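Local coordinates for protein myosin-I heavy chain (Dictyostelium discoideum, PDB 5EJY) that works as an actin-based molecular motor in the early steps of phagocytosis and in adhesion, the part described here being a MyTH4-FERM module of its tail, at residues K65-Y69 against F84-F90; R199-V203 against G214-S219; T206-G210 against F313-Q317; L431-N437 against E448-Y452. All coordinates share one frame; numbering follows the deposited sequence.

Interaction 1 (K65-Y69 against F84-F90); sequences KVLHY and FYSPVKF
P87 is the bump in this helix pair: its ring pushes into a shallow hollow on the facing helix between K65, H68 and Y69. The proline CB lies 3.6 Å from the carbonyl O of K65, while its CG points between the H68 ring and CB of Y69, near the plane of the tyrosine ring, at its edge. Proline brings no N-H to the turn before it, and helix 81-97 is kinked here. The two short axes run nearly antiparallel, at 153°, and pass 8.7 Å apart. At one end Y69 is the reciprocal bump. With CG anti to the backbone N (chi1 180°), its ring reaches across into a hollow formed by F84 and V88. CD2 of Y69 presses on CG2 of V88 at 3.5 Å, and CE2 of Y69 meets CE2 of F84 at 3.6 Å, the two rings inclined at 54°. At the other end the aliphatic part of K65 bends after CG and crosses F90, laying CE over one face of the ring, 4.0 Å from its centroid; the ammonium lies farther off and adds at most a weak cation-pi attraction. The Y69 hydroxyl passes beyond the pair to bond E127. Within the helical MyTH4 domain, helix 119-133 backs this interface, its L128 touching both Y69 and V88, and K196 of helix 189-196 also packs on Y69.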
loop_
_atom_site.group_PDB
_atom_site.type_symbol
_atom_site.label_atom_id
_atom_site.label_comp_id
_atom_site.label_asym_id
_atom_site.label_seq_id
_atom_site.Cartn_x
_atom_site.Cartn_y
_atom_site.Cartn_z
ATOM N N LYS A 65 -18.739 23.347 -6.461
ATOM C CA LYS A 65 -18.726 21.924 -6.113
ATOM C C LYS A 65 -19.085 21.689 -4.642
ATOM O O LYS A 65 -19.788 20.730 -4.311
ATOM C CB LYS A 65 -17.371 21.272 -6.423
ATOM C CG LYS A 65 -16.891 21.414 -7.855
ATOM C CD LYS A 65 -17.845 20.798 -8.862
ATOM C CE LYS A 65 -17.222 20.828 -10.259
ATOM N NZ LYS A 65 -18.215 20.573 -11.337
ATOM N N VAL A 66 -18.585 22.554 -3.763
ATOM C CA VAL A 66 -18.963 22.518 -2.351
ATOM C C VAL A 66 -20.483 22.652 -2.199
ATOM O O VAL A 66 -21.135 21.826 -1.559
ATOM C CB VAL A 66 -18.256 23.639 -1.544
ATOM C CG1 VAL A 66 -18.794 23.704 -0.106
ATOM C CG2 VAL A 66 -16.729 23.442 -1.548
ATOM N N LEU A 67 -21.047 23.691 -2.799
ATOM C CA LEU A 67 -22.492 23.885 -2.755
ATOM C C LEU A 67 -23.219 22.654 -3.275
ATOM O O LEU A 67 -24.209 22.207 -2.687
ATOM C CB LEU A 67 -22.892 25.109 -3.576
ATOM C CG LEU A 67 -22.468 26.450 -2.982
ATOM C CD1 LEU A 67 -22.818 27.597 -3.921
ATOM C CD2 LEU A 67 -23.112 26.634 -1.630
ATOM N N HIS A 68 -22.728 22.111 -4.388
ATOM C CA HIS A 68 -23.349 20.929 -4.980
ATOM C C HIS A 68 -23.367 19.736 -4.026
ATOM O O HIS A 68 -24.370 19.029 -3.931
ATOM C CB HIS A 68 -22.653 20.546 -6.280
ATOM C CG HIS A 68 -23.369 19.489 -7.054
ATOM N ND1 HIS A 68 -23.128 18.143 -6.874
ATOM C CD2 HIS A 68 -24.331 19.575 -8.001
ATOM C CE1 HIS A 68 -23.904 17.447 -7.684
ATOM N NE2 HIS A 68 -24.647 18.293 -8.376
ATOM N N TYR A 69 -22.257 19.496 -3.330
ATOM C CA TYR A 69 -22.191 18.371 -2.396
ATOM C C TYR A 69 -23.093 18.626 -1.198
ATOM O O TYR A 69 -23.788 17.726 -0.729
ATOM C CB TYR A 69 -20.758 18.099 -1.924
ATOM C CG TYR A 69 -20.661 16.943 -0.950
ATOM C CD1 TYR A 69 -20.674 17.159 0.422
ATOM C CD2 TYR A 69 -20.559 15.637 -1.403
ATOM C CE1 TYR A 69 -20.591 16.097 1.322
ATOM C CE2 TYR A 69 -20.481 14.573 -0.516
ATOM C CZ TYR A 69 -20.494 14.804 0.835
ATOM O OH TYR A 69 -20.414 13.743 1.707
ATOM N N PHE A 84 -22.233 10.796 -6.668
ATOM C CA PHE A 84 -22.299 11.465 -5.375
ATOM C C PHE A 84 -20.965 12.086 -4.953
ATOM O O PHE A 84 -20.926 13.165 -4.368
ATOM C CB PHE A 84 -22.753 10.477 -4.306
ATOM C CG PHE A 84 -22.893 11.082 -2.942
ATOM C CD1 PHE A 84 -23.970 11.900 -2.642
ATOM C CD2 PHE A 84 -21.953 10.829 -1.956
ATOM C CE1 PHE A 84 -24.110 12.462 -1.391
ATOM C CE2 PHE A 84 -22.083 11.386 -0.693
ATOM C CZ PHE A 84 -23.167 12.205 -0.409
ATOM N N TYR A 85 -19.872 11.395 -5.242
ATOM C CA TYR A 85 -18.553 11.856 -4.815
ATOM C C TYR A 85 -17.799 12.667 -5.857
ATOM O O TYR A 85 -16.737 13.216 -5.562
ATOM C CB TYR A 85 -17.703 10.677 -4.334
ATOM C CG TYR A 85 -18.176 10.154 -3.008
ATOM C CD1 TYR A 85 -18.020 10.908 -1.856
ATOM C CD2 TYR A 85 -18.804 8.919 -2.906
ATOM C CE1 TYR A 85 -18.470 10.447 -0.631
ATOM C CE2 TYR A 85 -19.252 8.445 -1.689
ATOM C CZ TYR A 85 -19.082 9.211 -0.557
ATOM O OH TYR A 85 -19.515 8.745 0.655
ATOM N N SER A 86 -18.343 12.753 -7.068
ATOM C CA SER A 86 -17.673 13.485 -8.136
ATOM C C SER A 86 -17.283 14.930 -7.776
ATOM O O SER A 86 -16.169 15.359 -8.089
ATOM C CB SER A 86 -18.468 13.423 -9.452
ATOM O OG SER A 86 -19.735 14.040 -9.328
ATOM N N PRO A 87 -18.180 15.688 -7.121
ATOM C CA PRO A 87 -17.724 17.034 -6.740
ATOM C C PRO A 87 -16.592 16.991 -5.712
ATOM O O PRO A 87 -15.732 17.874 -5.718
ATOM C CB PRO A 87 -18.979 17.678 -6.128
ATOM C CG PRO A 87 -19.828 16.519 -5.692
ATOM C CD PRO A 87 -19.571 15.435 -6.707
ATOM N N VAL A 88 -16.601 15.982 -4.842
ATOM C CA VAL A 88 -15.532 15.797 -3.860
ATOM C C VAL A 88 -14.191 15.487 -4.543
ATOM O O VAL A 88 -13.157 16.079 -4.217
ATOM C CB VAL A 88 -15.883 14.693 -2.836
ATOM C CG1 VAL A 88 -14.724 14.447 -1.884
ATOM C CG2 VAL A 88 -17.127 15.076 -2.057
ATOM N N LYS A 89 -14.221 14.574 -5.508
ATOM C CA LYS A 89 -13.031 14.220 -6.272
ATOM C C LYS A 89 -12.434 15.441 -6.963
ATOM O O LYS A 89 -11.217 15.617 -7.014
ATOM C CB LYS A 89 -13.381 13.155 -7.320
ATOM C CG LYS A 89 -13.739 11.794 -6.745
ATOM C CD LYS A 89 -12.536 11.135 -6.096
ATOM C CE LYS A 89 -12.835 9.697 -5.679
ATOM N NZ LYS A 89 -12.775 8.722 -6.800
ATOM N N PHE A 90 -13.297 16.288 -7.506
ATOM C CA PHE A 90 -12.820 17.488 -8.173
ATOM C C PHE A 90 -12.030 18.370 -7.197
ATOM O O PHE A 90 -10.887 18.768 -7.462
ATOM C CB PHE A 90 -13.998 18.261 -8.768
ATOM C CG PHE A 90 -13.593 19.519 -9.476
ATOM C CD1 PHE A 90 -13.295 19.505 -10.826
ATOM C CD2 PHE A 90 -13.507 20.717 -8.788
ATOM C CE1 PHE A 90 -12.918 20.665 -11.482
ATOM C CE2 PHE A 90 -13.124 21.882 -9.437
ATOM C CZ PHE A 90 -12.837 21.858 -10.783
#

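Interaction 2 (R199-V203 against G214-S219); sequences RPIFV and GLHIDS
F202 and H216 face each other across the two strands as a non-hydrogen-bonded antiparallel pair, their rings inclined at 47° with centroids 4.8 Å apart. Only a corner of the phenyl group comes over the imidazole: CD1 of F202 lies 3.4 Å from NE2 of H216, above one face and toward the rim. The phenylalanine has CG anti to its own backbone N (chi1 -175°), which swings the ring along the neighbouring strand until CZ rests 3.5 Å from CA of G214. The ring end thus lies directly against the glycine backbone. At the far edge of the imidazole, CB of P200 approaches CB of H216 at 3.8 Å. The other face of the sheet is aliphatic. CB of I201 meets CG1 of I217, whose CD1 extends to CG1 of V203 at 4.0 Å, the V203 and I217 side chains crossing at about a right angle. Two hydrogen-bonded pairs flank F202 and H216; I217 N gives an almost straight bond to I201 O (2.8 Å, 177°), and V203 and L215 exchange two more. The aliphatic face is covered by helix 264-277, with L268 on I201 and V203, and by helix 223-233. A hairpin with one face against helices is characteristic of the ubiquitin-like first lobe of a FERM domain, here opening its five-stranded mixed sheet.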
loop_
_atom_site.group_PDB
_atom_site.type_symbol
_atom_site.label_atom_id
_atom_site.label_comp_id
_atom_site.label_asym_id
_atom_site.label_seq_id
_atom_site.Cartn_x
_atom_site.Cartn_y
_atom_site.Cartn_z
ATOM N N ARG A 199 -15.667 5.995 10.106
ATOM C CA ARG A 199 -15.215 4.654 10.460
ATOM C C ARG A 199 -13.918 4.308 9.723
ATOM O O ARG A 199 -13.527 5.018 8.811
ATOM C CB ARG A 199 -16.294 3.629 10.149
ATOM C CG ARG A 199 -16.605 3.491 8.678
ATOM C CD ARG A 199 -17.510 2.294 8.435
ATOM N NE ARG A 199 -17.485 1.879 7.033
ATOM C CZ ARG A 199 -18.394 2.248 6.139
ATOM N NH1 ARG A 199 -19.399 3.030 6.511
ATOM N NH2 ARG A 199 -18.301 1.838 4.880
ATOM N N PRO A 200 -13.247 3.225 10.138
ATOM C CA PRO A 200 -12.032 2.735 9.472
ATOM C C PRO A 200 -12.321 2.174 8.091
ATOM O O PRO A 200 -13.460 1.806 7.804
ATOM C CB PRO A 200 -11.559 1.599 10.391
ATOM C CG PRO A 200 -12.242 1.847 11.710
ATOM C CD PRO A 200 -13.560 2.450 11.352
ATOM N N ILE A 201 -11.303 2.128 7.233
ATOM C CA ILE A 201 -11.416 1.425 5.970
ATOM C C ILE A 201 -11.055 -0.024 6.275
ATOM O O ILE A 201 -10.064 -0.277 6.958
ATOM C CB ILE A 201 -10.429 1.986 4.906
ATOM C CG1 ILE A 201 -10.811 3.418 4.514
ATOM C CG2 ILE A 201 -10.437 1.122 3.665
ATOM C CD1 ILE A 201 -10.376 4.479 5.515
ATOM N N PHE A 202 -11.873 -0.966 5.811
ATOM C CA PHE A 202 -11.558 -2.384 5.961
ATOM C C PHE A 202 -10.851 -2.903 4.705
ATOM O O PHE A 202 -11.365 -2.762 3.593
ATOM C CB PHE A 202 -12.830 -3.207 6.231
ATOM C CG PHE A 202 -12.554 -4.659 6.501
ATOM C CD1 PHE A 202 -11.908 -5.046 7.666
ATOM C CD2 PHE A 202 -12.925 -5.633 5.585
ATOM C CE1 PHE A 202 -11.647 -6.385 7.921
ATOM C CE2 PHE A 202 -12.668 -6.967 5.832
ATOM C CZ PHE A 202 -12.025 -7.344 6.996
ATOM N N VAL A 203 -9.653 -3.458 4.869
ATOM C CA VAL A 203 -8.950 -4.064 3.740
ATOM C C VAL A 203 -8.684 -5.529 4.009
ATOM O O VAL A 203 -8.484 -5.931 5.147
ATOM C CB VAL A 203 -7.600 -3.368 3.398
ATOM C CG1 VAL A 203 -7.834 -1.942 2.947
ATOM C CG2 VAL A 203 -6.636 -3.415 4.582
ATOM N N GLY A 214 -8.146 -9.738 7.694
ATOM C CA GLY A 214 -8.762 -8.424 7.619
ATOM C C GLY A 214 -7.995 -7.416 8.459
ATOM O O GLY A 214 -7.504 -7.765 9.518
ATOM N N LEU A 215 -7.866 -6.182 7.977
ATOM C CA LEU A 215 -7.336 -5.096 8.795
ATOM C C LEU A 215 -8.250 -3.879 8.724
ATOM O O LEU A 215 -8.797 -3.556 7.667
ATOM C CB LEU A 215 -5.932 -4.684 8.343
ATOM C CG LEU A 215 -4.744 -5.642 8.454
ATOM C CD1 LEU A 215 -3.495 -4.997 7.817
ATOM C CD2 LEU A 215 -4.478 -6.047 9.914
ATOM N N HIS A 216 -8.414 -3.208 9.854
ATOM C CA HIS A 216 -9.102 -1.926 9.874
ATOM C C HIS A 216 -8.055 -0.827 9.916
ATOM O O HIS A 216 -7.249 -0.758 10.850
ATOM C CB HIS A 216 -10.059 -1.828 11.069
ATOM C CG HIS A 216 -11.252 -2.724 10.947
ATOM N ND1 HIS A 216 -11.258 -4.022 11.411
ATOM C CD2 HIS A 216 -12.464 -2.523 10.379
ATOM C CE1 HIS A 216 -12.428 -4.577 11.145
ATOM N NE2 HIS A 216 -13.177 -3.688 10.517
ATOM N N ILE A 217 -8.060 0.024 8.894
ATOM C CA ILE A 217 -7.053 1.072 8.783
ATOM C C ILE A 217 -7.670 2.458 8.607
ATOM O O ILE A 217 -8.895 2.602 8.458
ATOM C CB ILE A 217 -6.076 0.803 7.583
ATOM C CG1 ILE A 217 -6.796 0.917 6.237
ATOM C CG2 ILE A 217 -5.444 -0.590 7.698
ATOM C CD1 ILE A 217 -5.835 0.763 5.022
ATOM N N ASP A 218 -6.820 3.480 8.626
ATOM C CA ASP A 218 -7.273 4.820 8.280
ATOM C C ASP A 218 -6.511 5.383 7.094
ATOM O O ASP A 218 -5.613 4.714 6.536
ATOM C CB ASP A 218 -7.322 5.777 9.499
ATOM C CG ASP A 218 -5.947 6.192 10.015
ATOM O OD1 ASP A 218 -4.927 6.045 9.311
ATOM O OD2 ASP A 218 -5.888 6.698 11.163
ATOM N N SER A 219 -6.884 6.592 6.676
ATOM C CA SER A 219 -6.296 7.178 5.465
ATOM C C SER A 219 -4.776 7.295 5.519
ATOM O O SER A 219 -4.111 7.264 4.476
ATOM C CB SER A 219 -6.889 8.572 5.225
ATOM O OG SER A 219 -8.299 8.474 5.107
#

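Interaction 3 (T206-G210 against F313-Q317); sequences TATDG and FYYHQ
T208 and F313 bury the larger part of this small interface, and one hydrogen bond ties them: OG1 of T208 donates to the carbonyl O of F313 at 2.7 Å. The hydroxyl sits between the backbone N and the carbonyl carbon of its own residue (chi1 59°), which aims it at the helix while CG2 turns toward CB of Q317. It meets the carbonyl from the flank, with a C=O...OG1 angle of 108° and a tilt of 27° from the carbonyl plane. That leaves F313 O also able to accept the helical bond from Q317 N, so two donors grip one oxygen. The F313 ring reaches toward A207 and D209. Its CE1 touches CB of A207 at 3.7 Å, and OD2 of D209 comes to the ring's edge, 3.5 Å from CE1. H316 supplies the third large surface: CB of D209 stands over the centre of its imidazole, a CH-pi contact 3.9 Å from the ring centroid. The same aspartate turns OD1 to S211, within the hairpin. Residues 207-210 form a type I turn, closed by G210 N to A207 O, at the tip of the hairpin of strands 201-207 and 212-217. A turn of the ubiquitin-like F1 lobe resting on a helix of the central, helical F2 lobe is consistent with the close packing of lobes in a FERM cloverleaf.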
loop_
_atom_site.group_PDB
_atom_site.type_symbol
_atom_site.label_atom_id
_atom_site.label_comp_id
_atom_site.label_asym_id
_atom_site.label_seq_id
_atom_site.Cartn_x
_atom_site.Cartn_y
_atom_site.Cartn_z
ATOM N N THR A 206 -4.200 -10.998 1.635
ATOM C CA THR A 206 -3.999 -12.423 1.412
ATOM C C THR A 206 -2.658 -12.881 1.989
ATOM O O THR A 206 -1.628 -12.279 1.715
ATOM C CB THR A 206 -4.008 -12.730 -0.094
ATOM O OG1 THR A 206 -5.227 -12.242 -0.665
ATOM C CG2 THR A 206 -3.890 -14.232 -0.339
ATOM N N ALA A 207 -2.668 -13.950 2.779
ATOM C CA ALA A 207 -1.428 -14.522 3.296
ATOM C C ALA A 207 -0.870 -15.533 2.285
ATOM O O ALA A 207 -1.547 -15.884 1.325
ATOM C CB ALA A 207 -1.668 -15.175 4.659
ATOM N N THR A 208 0.357 -15.989 2.493
ATOM C CA THR A 208 0.998 -16.897 1.532
ATOM C C THR A 208 0.285 -18.251 1.435
ATOM O O THR A 208 0.376 -18.934 0.416
ATOM C CB THR A 208 2.483 -17.118 1.865
ATOM O OG1 THR A 208 2.601 -17.675 3.180
ATOM C CG2 THR A 208 3.268 -15.790 1.795
ATOM N N ASP A 209 -0.435 -18.635 2.487
ATOM C CA ASP A 209 -1.173 -19.891 2.477
ATOM C C ASP A 209 -2.548 -19.680 1.865
ATOM O O ASP A 209 -3.415 -20.559 1.916
ATOM C CB ASP A 209 -1.301 -20.462 3.890
ATOM C CG ASP A 209 -2.040 -19.522 4.842
ATOM O OD1 ASP A 209 -2.729 -18.587 4.367
ATOM O OD2 ASP A 209 -1.939 -19.736 6.068
ATOM N N GLY A 210 -2.752 -18.502 1.288
ATOM C CA GLY A 210 -4.001 -18.212 0.610
ATOM C C GLY A 210 -5.104 -17.734 1.535
ATOM O O GLY A 210 -6.157 -17.304 1.070
ATOM N N PHE A 313 4.665 -19.585 6.847
ATOM C CA PHE A 313 4.247 -18.663 5.793
ATOM C C PHE A 313 5.311 -18.700 4.688
ATOM O O PHE A 313 4.997 -18.790 3.493
ATOM C CB PHE A 313 4.097 -17.225 6.328
ATOM C CG PHE A 313 2.740 -16.926 6.957
ATOM C CD1 PHE A 313 1.580 -17.490 6.460
ATOM C CD2 PHE A 313 2.641 -16.045 8.037
ATOM C CE1 PHE A 313 0.336 -17.201 7.043
ATOM C CE2 PHE A 313 1.413 -15.748 8.613
ATOM C CZ PHE A 313 0.259 -16.327 8.117
ATOM N N TYR A 314 6.572 -18.643 5.089
ATOM C CA TYR A 314 7.642 -18.623 4.095
ATOM C C TYR A 314 7.712 -19.883 3.214
ATOM O O TYR A 314 7.911 -19.775 2.004
ATOM C CB TYR A 314 9.008 -18.329 4.726
ATOM C CG TYR A 314 10.118 -18.463 3.705
ATOM C CD1 TYR A 314 10.118 -17.677 2.554
ATOM C CD2 TYR A 314 11.133 -19.397 3.863
ATOM C CE1 TYR A 314 11.119 -17.805 1.588
ATOM C CE2 TYR A 314 12.152 -19.526 2.899
ATOM C CZ TYR A 314 12.136 -18.727 1.777
ATOM O OH TYR A 314 13.137 -18.859 0.825
ATOM N N TYR A 315 7.554 -21.069 3.803
ATOM C CA TYR A 315 7.593 -22.297 3.004
ATOM C C TYR A 315 6.564 -22.266 1.882
ATOM O O TYR A 315 6.835 -22.730 0.781
ATOM C CB TYR A 315 7.363 -23.554 3.853
ATOM C CG TYR A 315 8.341 -23.743 4.982
ATOM C CD1 TYR A 315 9.646 -23.297 4.883
ATOM C CD2 TYR A 315 7.941 -24.354 6.174
ATOM C CE1 TYR A 315 10.538 -23.466 5.932
ATOM C CE2 TYR A 315 8.822 -24.530 7.216
ATOM C CZ TYR A 315 10.118 -24.086 7.093
ATOM O OH TYR A 315 10.993 -24.259 8.143
ATOM N N HIS A 316 5.376 -21.734 2.157
ATOM C CA HIS A 316 4.353 -21.627 1.117
ATOM C C HIS A 316 4.819 -20.711 -0.004
ATOM O O HIS A 316 4.584 -20.981 -1.182
ATOM C CB HIS A 316 3.039 -21.084 1.688
ATOM C CG HIS A 316 2.371 -22.013 2.651
ATOM N ND1 HIS A 316 2.460 -21.859 4.016
ATOM C CD2 HIS A 316 1.608 -23.110 2.444
ATOM C CE1 HIS A 316 1.777 -22.819 4.612
ATOM N NE2 HIS A 316 1.246 -23.589 3.679
ATOM N N GLN A 317 5.454 -19.612 0.384
ATOM C CA GLN A 317 5.983 -18.631 -0.569
ATOM C C GLN A 317 7.079 -19.234 -1.449
ATOM O O GLN A 317 7.049 -19.098 -2.667
ATOM C CB GLN A 317 6.534 -17.432 0.200
ATOM C CG GLN A 317 7.411 -16.479 -0.593
ATOM C CD GLN A 317 7.857 -15.296 0.252
ATOM O OE1 GLN A 317 7.138 -14.874 1.154
ATOM N NE2 GLN A 317 9.055 -14.782 -0.011
#

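Interaction 4 (L431-N437 against E448-Y452); sequences LNVNGIN and ESVKY
The carbonyl O of N432 is gripped from opposite faces of its plane, by the hydroxyl of Y452 on one and by the backbone N of G435 on the other. The tyrosine bond is the shorter, OH of Y452 donating to N432 O at 2.8 Å, whereas the G435 bond is the one that closes the type I turn N432-G435. With CG anti to its carbonyl carbon (chi1 -65°), Y452 sends its ring back from the end of the strand toward this turn, with N432 O in the plane of the ring at its edge. CE2 passes 3.4 Å from CA of G435, and on the opposite flank CE1 meets CG1 of I436 at 3.5 Å; CB of L431 lies beside the hydroxyl. Beyond the ring, I436 and V450 form a hydrogen-bonded antiparallel pair with two bonds of 2.7 Å between their N and O atoms. Their CB atoms come 3.9 Å apart on the face that Y452 shares. The other face is polar. OG of S449 lies near OD1 of N437, a long and undecided bond at best, and a water bridges OG of S449 to O of N434. OD1 of N432 accepts from N434 N in an Asx turn, while ND2 of N437 bonds chiefly to A430 O of the adjoining strand. Helix 484-499 packs on Y452 through S495 and L498. Since Y452 is buried and its hydroxyl donates to a turn carbonyl, the bond satisfies a buried hydroxyl and ties the chain after strand 445-450 to the turn between strands 426-432 and 435-440.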
loop_
_atom_site.group_PDB
_atom_site.type_symbol
_atom_site.label_atom_id
_atom_site.label_comp_id
_atom_site.label_asym_id
_atom_site.label_seq_id
_atom_site.Cartn_x
_atom_site.Cartn_y
_atom_site.Cartn_z
ATOM N N LEU A 431 19.065 -11.947 -3.353
ATOM C CA LEU A 431 19.755 -11.137 -2.349
ATOM C C LEU A 431 19.585 -11.699 -0.932
ATOM O O LEU A 431 18.482 -12.064 -0.511
ATOM C CB LEU A 431 19.310 -9.665 -2.397
ATOM C CG LEU A 431 19.620 -8.856 -3.664
ATOM C CD1 LEU A 431 18.658 -9.246 -4.770
ATOM C CD2 LEU A 431 19.547 -7.363 -3.393
ATOM N N ASN A 432 20.696 -11.786 -0.209
ATOM C CA ASN A 432 20.668 -12.215 1.184
ATOM C C ASN A 432 21.777 -11.484 1.926
ATOM O O ASN A 432 22.402 -10.579 1.361
ATOM C CB ASN A 432 20.794 -13.739 1.294
ATOM C CG ASN A 432 22.046 -14.277 0.617
ATOM O OD1 ASN A 432 23.049 -13.583 0.519
ATOM N ND2 ASN A 432 21.984 -15.513 0.147
ATOM N N VAL A 433 22.029 -11.846 3.180
ATOM C CA VAL A 433 23.053 -11.139 3.950
ATOM C C VAL A 433 24.460 -11.352 3.383
ATOM O O VAL A 433 25.373 -10.592 3.688
ATOM C CB VAL A 433 23.039 -11.537 5.446
ATOM C CG1 VAL A 433 21.714 -11.109 6.099
ATOM C CG2 VAL A 433 23.290 -13.041 5.599
ATOM N N ASN A 434 24.623 -12.367 2.541
ATOM C CA ASN A 434 25.932 -12.679 1.955
ATOM C C ASN A 434 26.272 -11.914 0.687
ATOM O O ASN A 434 27.409 -11.981 0.215
ATOM C CB ASN A 434 26.037 -14.171 1.659
ATOM C CG ASN A 434 25.984 -14.998 2.908
ATOM O OD1 ASN A 434 26.475 -14.576 3.953
ATOM N ND2 ASN A 434 25.373 -16.172 2.823
ATOM N N GLY A 435 25.296 -11.205 0.125
ATOM C CA GLY A 435 25.533 -10.465 -1.101
ATOM C C GLY A 435 24.409 -10.474 -2.118
ATOM O O GLY A 435 23.330 -11.037 -1.890
ATOM N N ILE A 436 24.665 -9.809 -3.240
ATOM C CA ILE A 436 23.750 -9.789 -4.366
ATOM C C ILE A 436 24.152 -10.876 -5.340
ATOM O O ILE A 436 25.123 -10.738 -6.084
ATOM C CB ILE A 436 23.784 -8.430 -5.079
ATOM C CG1 ILE A 436 23.483 -7.309 -4.077
ATOM C CG2 ILE A 436 22.782 -8.422 -6.231
ATOM C CD1 ILE A 436 23.791 -5.923 -4.586
ATOM N N ASN A 437 23.395 -11.958 -5.343
ATOM C CA ASN A 437 23.772 -13.139 -6.098
ATOM C C ASN A 437 23.104 -13.252 -7.461
ATOM O O ASN A 437 21.883 -13.190 -7.591
ATOM C CB ASN A 437 23.522 -14.386 -5.250
ATOM C CG ASN A 437 24.174 -14.282 -3.887
ATOM O OD1 ASN A 437 25.398 -14.272 -3.784
ATOM N ND2 ASN A 437 23.361 -14.174 -2.833
ATOM N N GLU A 448 27.664 -15.563 -9.724
ATOM C CA GLU A 448 28.521 -14.541 -9.142
ATOM C C GLU A 448 27.891 -13.983 -7.888
ATOM O O GLU A 448 26.669 -13.901 -7.794
ATOM C CB GLU A 448 28.736 -13.410 -10.156
ATOM C CG GLU A 448 29.740 -12.363 -9.724
ATOM C CD GLU A 448 30.320 -11.595 -10.908
ATOM O OE1 GLU A 448 30.367 -12.163 -12.024
ATOM O OE2 GLU A 448 30.718 -10.422 -10.719
ATOM N N SER A 449 28.720 -13.615 -6.916
ATOM C CA SER A 449 28.236 -12.958 -5.704
ATOM C C SER A 449 28.718 -11.518 -5.672
ATOM O O SER A 449 29.893 -11.247 -5.408
ATOM C CB SER A 449 28.706 -13.688 -4.443
ATOM O OG SER A 449 28.363 -12.947 -3.278
ATOM N N VAL A 450 27.810 -10.596 -5.956
ATOM C CA VAL A 450 28.141 -9.184 -6.011
ATOM C C VAL A 450 28.084 -8.572 -4.616
ATOM O O VAL A 450 27.171 -8.866 -3.837
ATOM C CB VAL A 450 27.207 -8.441 -6.986
ATOM C CG1 VAL A 450 27.527 -6.956 -7.009
ATOM C CG2 VAL A 450 27.337 -9.046 -8.387
ATOM N N LYS A 451 29.066 -7.737 -4.294
ATOM C CA LYS A 451 29.217 -7.219 -2.928
ATOM C C LYS A 451 28.428 -5.941 -2.654
ATOM O O LYS A 451 28.490 -4.989 -3.433
ATOM C CB LYS A 451 30.696 -6.937 -2.636
ATOM C CG LYS A 451 31.622 -8.140 -2.739
ATOM C CD LYS A 451 33.076 -7.669 -2.648
ATOM C CE LYS A 451 34.049 -8.736 -3.131
ATOM N NZ LYS A 451 33.909 -9.998 -2.354
ATOM N N TYR A 452 27.730 -5.896 -1.521
ATOM C CA TYR A 452 27.103 -4.655 -1.071
ATOM C C TYR A 452 28.161 -3.582 -0.870
ATOM O O TYR A 452 27.898 -2.392 -1.068
ATOM C CB TYR A 452 26.325 -4.864 0.242
ATOM C CG TYR A 452 25.138 -5.791 0.107
ATOM C CD1 TYR A 452 24.008 -5.411 -0.614
ATOM C CD2 TYR A 452 25.142 -7.047 0.699
ATOM C CE1 TYR A 452 22.906 -6.265 -0.737
ATOM C CE2 TYR A 452 24.051 -7.898 0.578
ATOM C CZ TYR A 452 22.939 -7.502 -0.147
ATOM O OH TYR A 452 21.866 -8.365 -0.272
HETATM O O HOH W 1 29.283 -10.913 -1.708
#

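The four contacts sample a tandem MyTH4-FERM module, three of them within units and one between FERM lobes. Interaction 1 comes first along the chain, inside the helical MyTH4 domain; the other three lie in the FERM region. Interactions 2 and 3 share strand 201-207, with centres about 22 Å apart: one pairs it with strand 212-217, the other sets the hairpin's turn on helix 304-322, and their segments alternate in sequence. Interaction 4 follows in a separate four-stranded antiparallel sheet, its centre about 25 Å from that of interaction 3 and 52 Å from that of interaction 1. None touches another directly, although strand 201-207 carries the chain from interaction 2 to interaction 3.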